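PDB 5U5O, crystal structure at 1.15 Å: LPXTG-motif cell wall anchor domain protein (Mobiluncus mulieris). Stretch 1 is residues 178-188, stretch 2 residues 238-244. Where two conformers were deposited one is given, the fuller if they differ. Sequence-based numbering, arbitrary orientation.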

ATOM      1  N   THR A 178     -16.893  19.782  31.751  1.00 11.30           N
ATOM      2  CA  THR A 178     -16.924  20.063  33.193  1.00 12.21           C
ATOM      3  C   THR A 178     -17.177  21.541  33.369  1.00 13.19           C
ATOM      4  O   THR A 178     -16.895  22.349  32.497  1.00 13.64           O
ATOM      5  N   GLY A 179     -17.678  21.907  34.562  1.00 13.46           N
ATOM      6  CA  GLY A 179     -17.810  23.311  34.909  1.00 12.23           C
ATOM      7  C   GLY A 179     -19.022  24.063  34.390  1.00 12.95           C
ATOM      8  O   GLY A 179     -19.069  25.282  34.511  1.00 15.01           O
ATOM      9  N   TRP A 180     -19.995  23.357  33.821  1.00 13.24           N
ATOM     10  CA  TRP A 180     -21.222  23.989  33.300  1.00 13.49           C
ATOM     11  C   TRP A 180     -21.931  24.785  34.397  1.00 14.17           C
ATOM     12  O   TRP A 180     -21.979  24.334  35.557  1.00 15.84           O
ATOM     13  N   GLU A 181     -22.475  25.956  34.093  1.00 14.51           N
ATOM     14  CA  GLU A 181     -23.242  26.739  35.083  1.00 13.50           C
ATOM     15  C   GLU A 181     -24.527  27.240  34.403  1.00 14.26           C
ATOM     16  O   GLU A 181     -24.463  28.031  33.453  1.00 16.14           O
ATOM     17  N   ASP A 182     -25.677  26.770  34.882  1.00 14.16           N
ATOM     18  CA  ASP A 182     -26.982  27.161  34.310  1.00 14.41           C
ATOM     19  C   ASP A 182     -27.204  28.676  34.337  1.00 14.80           C
ATOM     20  O   ASP A 182     -27.903  29.195  33.495  1.00 17.64           O
ATOM     21  N   ALA A 183     -26.652  29.395  35.315  1.00 15.33           N
ATOM     22  CA  ALA A 183     -26.855  30.851  35.367  1.00 15.56           C
ATOM     23  C   ALA A 183     -26.342  31.566  34.140  1.00 16.21           C
ATOM     24  O   ALA A 183     -26.884  32.588  33.763  1.00 19.10           O
ATOM     25  N   PHE A 184     -25.272  31.036  33.556  1.00 16.83           N
ATOM     26  CA  PHE A 184     -24.624  31.677  32.424  1.00 16.28           C
ATOM     27  C   PHE A 184     -24.931  31.047  31.070  1.00 15.42           C
ATOM     28  O   PHE A 184     -24.749  31.704  30.049  1.00 18.26           O
ATOM     29  N   ALA A 185     -25.398  29.797  31.059  1.00 15.36           N
ATOM     30  CA  ALA A 185     -25.590  29.063  29.807  1.00 15.86           C
ATOM     31  C   ALA A 185     -26.700  29.645  28.939  1.00 16.84           C
ATOM     32  O   ALA A 185     -27.678  30.175  29.448  1.00 20.49           O
ATOM     33  N   LYS A 186     -26.537  29.516  27.626  1.00 15.70           N
ATOM     34  CA  LYS A 186     -27.522  29.977  26.663  1.00 17.95           C
ATOM     35  C   LYS A 186     -28.287  28.856  25.969  1.00 18.28           C
ATOM     36  O   LYS A 186     -29.153  29.117  25.116  1.00 20.42           O
ATOM     37  N   VAL A 187     -27.908  27.619  26.261  0.70 17.64           N
ATOM     38  CA  VAL A 187     -28.616  26.429  25.812  0.70 17.82           C
ATOM     39  C   VAL A 187     -28.674  25.450  26.963  0.70 16.66           C
ATOM     40  O   VAL A 187     -27.922  25.583  27.943  0.70 17.49           O
ATOM     41  N   ALA A 188     -29.525  24.442  26.824  1.00 16.47           N
ATOM     42  CA  ALA A 188     -29.535  23.339  27.790  1.00 14.52           C
ATOM     43  C   ALA A 188     -28.267  22.509  27.598  1.00 14.65           C
ATOM     44  O   ALA A 188     -27.841  22.240  26.472  1.00 16.89           O
ATOM     45  N   VAL A 238     -18.004  28.526  23.943  1.00 13.25           N
ATOM     46  CA  VAL A 238     -18.123  29.647  24.884  1.00 13.38           C
ATOM     47  C   VAL A 238     -19.483  30.331  24.746  1.00 14.35           C
ATOM     48  O   VAL A 238     -20.110  30.665  25.748  1.00 16.32           O
ATOM     49  N   ASN A 239     -19.943  30.532  23.507  1.00 14.95           N
ATOM     50  CA  ASN A 239     -21.231  31.172  23.304  1.00 16.51           C
ATOM     51  C   ASN A 239     -22.392  30.395  23.920  1.00 17.58           C
ATOM     52  O   ASN A 239     -23.325  30.998  24.452  1.00 23.50           O
ATOM     53  N   GLN A 240     -22.331  29.068  23.842  1.00 15.01           N
ATOM     54  CA  GLN A 240     -23.363  28.206  24.383  1.00 14.82           C
ATOM     55  C   GLN A 240     -23.295  28.109  25.924  1.00 14.15           C
ATOM     56  O   GLN A 240     -24.324  28.138  26.576  1.00 17.41           O
ATOM     57  N   ALA A 241     -22.096  27.966  26.491  1.00 12.99           N
ATOM     58  CA  ALA A 241     -21.922  27.809  27.936  1.00 13.36           C
ATOM     59  C   ALA A 241     -21.998  29.113  28.711  1.00 14.37           C
ATOM     60  O   ALA A 241     -22.271  29.083  29.909  1.00 15.78           O
ATOM     61  N   GLY A 242     -21.681  30.237  28.084  1.00 15.11           N
ATOM     62  CA  GLY A 242     -21.548  31.527  28.752  1.00 15.41           C
ATOM     63  C   GLY A 242     -20.348  31.623  29.679  1.00 14.99           C
ATOM     64  O   GLY A 242     -20.338  32.434  30.624  1.00 18.14           O
ATOM     65  N   LEU A 243     -19.340  30.797  29.406  1.00 15.05           N
ATOM     66  CA  LEU A 243     -18.145  30.676  30.242  1.00 14.56           C
ATOM     67  C   LEU A 243     -16.924  30.447  29.382  1.00 13.90           C
ATOM     68  O   LEU A 243     -17.029  29.924  28.271  1.00 15.27           O
ATOM     69  N   LYS A 244     -15.764  30.814  29.924  1.00 14.82           N
ATOM     70  CA  LYS A 244     -14.495  30.496  29.296  1.00 16.08           C
ATOM     71  C   LYS A 244     -14.345  28.982  29.205  1.00 13.56           C
ATOM     72  O   LYS A 244     -14.828  28.250  30.053  1.00 14.92           O
TER

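The two stretches bury 445 Å² between them, and the register is set where Ala185 and Ala241 bring their CA atoms to 4.3 Å. Polar contact across the interface rests largely on the backbone. Lys186 N donates to Gln240 O at 2.8 Å with a nearly linear N-H...O angle of 173°, so the end of the helix offers a carbonyl to the irregular chain. Water 1 supplies a second link: it accepts from Glu181 N at 2.9 Å and donates to Ala241 O at 2.8 Å. That same Ala241 O lies 3.3 Å from Ala185 CA, a CA-H...O contact with 133° at the hydrogen.

Apolar packing gathers around Ala241 and Leu243. The CA-to-CB bond of Trp180 points away, yet its t rotamer (chi1 -166°, chi2 -94°) brings the indole back: CZ3 reaches Ala241 CB at 3.8 Å, and Ala241 CA sits 4.2 Å from the six-membered ring centroid, 28° off the normal, a CH-pi contact over the face. Leu243 (m, t) starts sideways but its end approaches stretch 1, with CD1 3.4 Å from Gly179 O and 4.0 Å from Glu181 CB, while CD2 meets Phe184 CD2 at 3.8 Å. Phe184, chi1 m, points toward stretch 2 before its ring leads away. Val187, also m, points toward it and places CG2 3.7 Å from Gln240 CB.

Lys186 points toward stretch 2 and folds through m, m, t, m. Its CG lies 3.4 Å from Asn239 O, and its NZ turns back to hydrogen-bond Phe184 O at 3.1 Å, within its own stretch. Phe184 O also receives a CA-H...O contact from Gly242 CA at 3.5 Å (161° at the hydrogen). An ideal CB on Gly242 would fall 2.0 Å from Phe184 O, a clash; the positive phi of 69° independently favours glycine.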

ATOM      1  CB  THR A 178     -15.600  19.664  33.892  1.00 13.74           C
ATOM      2  OG1 THR A 178     -14.514  20.418  33.348  1.00 15.23           O
ATOM      3  CG2 THR A 178     -15.336  18.192  33.751  1.00 14.32           C
ATOM      4  CB  TRP A 180     -22.185  22.930  32.756  1.00 14.57           C
ATOM      5  CG  TRP A 180     -23.286  23.492  31.937  1.00 13.70           C
ATOM      6  CD1 TRP A 180     -24.530  23.835  32.344  1.00 15.51           C
ATOM      7  CD2 TRP A 180     -23.249  23.733  30.527  1.00 13.60           C
ATOM      8  NE1 TRP A 180     -25.266  24.319  31.300  1.00 16.52           N
ATOM      9  CE2 TRP A 180     -24.501  24.258  30.167  1.00 14.96           C
ATOM     10  CE3 TRP A 180     -22.266  23.584  29.531  1.00 13.79           C
ATOM     11  CZ2 TRP A 180     -24.807  24.618  28.847  1.00 15.08           C
ATOM     12  CZ3 TRP A 180     -22.566  23.942  28.224  1.00 13.77           C
ATOM     13  CH2 TRP A 180     -23.825  24.448  27.894  1.00 15.27           C
ATOM     14  CB  GLU A 181     -22.424  27.921  35.602  1.00 13.68           C
ATOM     15  CG  GLU A 181     -23.166  28.874  36.544  1.00 14.30           C
ATOM     16  CD  GLU A 181     -24.001  28.177  37.605  1.00 14.81           C
ATOM     17  OE1 GLU A 181     -23.422  27.388  38.389  1.00 17.79           O
ATOM     18  OE2 GLU A 181     -25.235  28.436  37.646  1.00 16.36           O
ATOM     19  CB  ASP A 182     -28.142  26.528  35.090  1.00 15.16           C
ATOM     20  CG  ASP A 182     -28.148  25.031  35.043  1.00 16.92           C
ATOM     21  OD1 ASP A 182     -27.523  24.431  34.159  1.00 21.22           O
ATOM     22  OD2 ASP A 182     -28.819  24.419  35.897  1.00 20.17           O
ATOM     23  CB  ALA A 183     -26.223  31.458  36.610  1.00 15.07           C
ATOM     24  CB  PHE A 184     -23.120  31.703  32.637  1.00 16.38           C
ATOM     25  CG  PHE A 184     -22.706  32.422  33.897  1.00 17.16           C
ATOM     26  CD1 PHE A 184     -22.926  33.791  34.027  1.00 19.69           C
ATOM     27  CD2 PHE A 184     -22.117  31.742  34.956  1.00 17.27           C
ATOM     28  CE1 PHE A 184     -22.568  34.464  35.185  1.00 21.12           C
ATOM     29  CE2 PHE A 184     -21.754  32.415  36.115  1.00 18.99           C
ATOM     30  CZ  PHE A 184     -21.975  33.777  36.234  1.00 20.00           C
ATOM     31  CB  ALA A 185     -25.878  27.600  30.089  1.00 17.29           C
ATOM     32  CB  LYS A 186     -26.820  30.832  25.617  1.00 21.26           C
ATOM     33  CG  LYS A 186     -26.043  32.011  26.180  1.00 25.95           C
ATOM     34  CD  LYS A 186     -26.908  32.927  27.037  1.00 31.76           C
ATOM     35  CE  LYS A 186     -26.189  34.230  27.348  1.00 40.17           C
ATOM     36  NZ  LYS A 186     -24.872  34.004  28.011  1.00 45.73           N
ATOM     37  CB  VAL A 187     -27.916  25.722  24.620  0.70 16.39           C
ATOM     38  CG1 VAL A 187     -27.995  26.554  23.345  0.70 18.96           C
ATOM     39  CG2 VAL A 187     -26.469  25.335  24.955  0.70 14.81           C
ATOM     40  CB  ALA A 188     -30.760  22.463  27.600  1.00 18.93           C
ATOM     41  CB  VAL A 238     -16.986  30.670  24.678  1.00 13.91           C
ATOM     42  CG1 VAL A 238     -17.217  31.975  25.446  1.00 13.89           C
ATOM     43  CG2 VAL A 238     -15.659  30.051  25.076  1.00 13.94           C
ATOM     44  CB  ASN A 239     -21.482  31.403  21.810  1.00 17.30           C
ATOM     45  CG  ASN A 239     -20.583  32.465  21.225  1.00 17.79           C
ATOM     46  OD1 ASN A 239     -19.972  33.260  21.942  1.00 20.69           O
ATOM     47  ND2 ASN A 239     -20.510  32.494  19.902  1.00 19.50           N
ATOM     48  CB  GLN A 240     -23.276  26.825  23.766  1.00 13.18           C
ATOM     49  CG  GLN A 240     -23.644  26.826  22.287  1.00 13.77           C
ATOM     50  CD  GLN A 240     -23.362  25.496  21.648  1.00 14.72           C
ATOM     51  OE1 GLN A 240     -24.216  24.613  21.637  1.00 15.84           O
ATOM     52  NE2 GLN A 240     -22.116  25.309  21.168  1.00 15.53           N
ATOM     53  CB  ALA A 241     -20.590  27.141  28.203  1.00 13.75           C
ATOM     54  CB  LEU A 243     -18.261  29.488  31.202  1.00 15.48           C
ATOM     55  CG  LEU A 243     -19.297  29.590  32.310  1.00 15.52           C
ATOM     56  CD1 LEU A 243     -19.458  28.227  32.957  1.00 16.45           C
ATOM     57  CD2 LEU A 243     -18.902  30.647  33.334  1.00 16.23           C
ATOM     58  CB  LYS A 244     -13.320  31.107  30.061  1.00 18.28           C
ATOM     59  CG  LYS A 244     -13.286  32.625  30.025  1.00 23.50           C
ATOM     60  CD  LYS A 244     -12.321  33.178  31.062  1.00 28.85           C
ATOM     61  CE  LYS A 244     -12.230  34.694  30.979  1.00 36.95           C
ATOM     62  NZ  LYS A 244     -11.916  35.298  32.300  1.00 42.47           N
TER
HETATM   63  O   HOH W   1     -22.267  26.663  31.298  1.00 17.59           O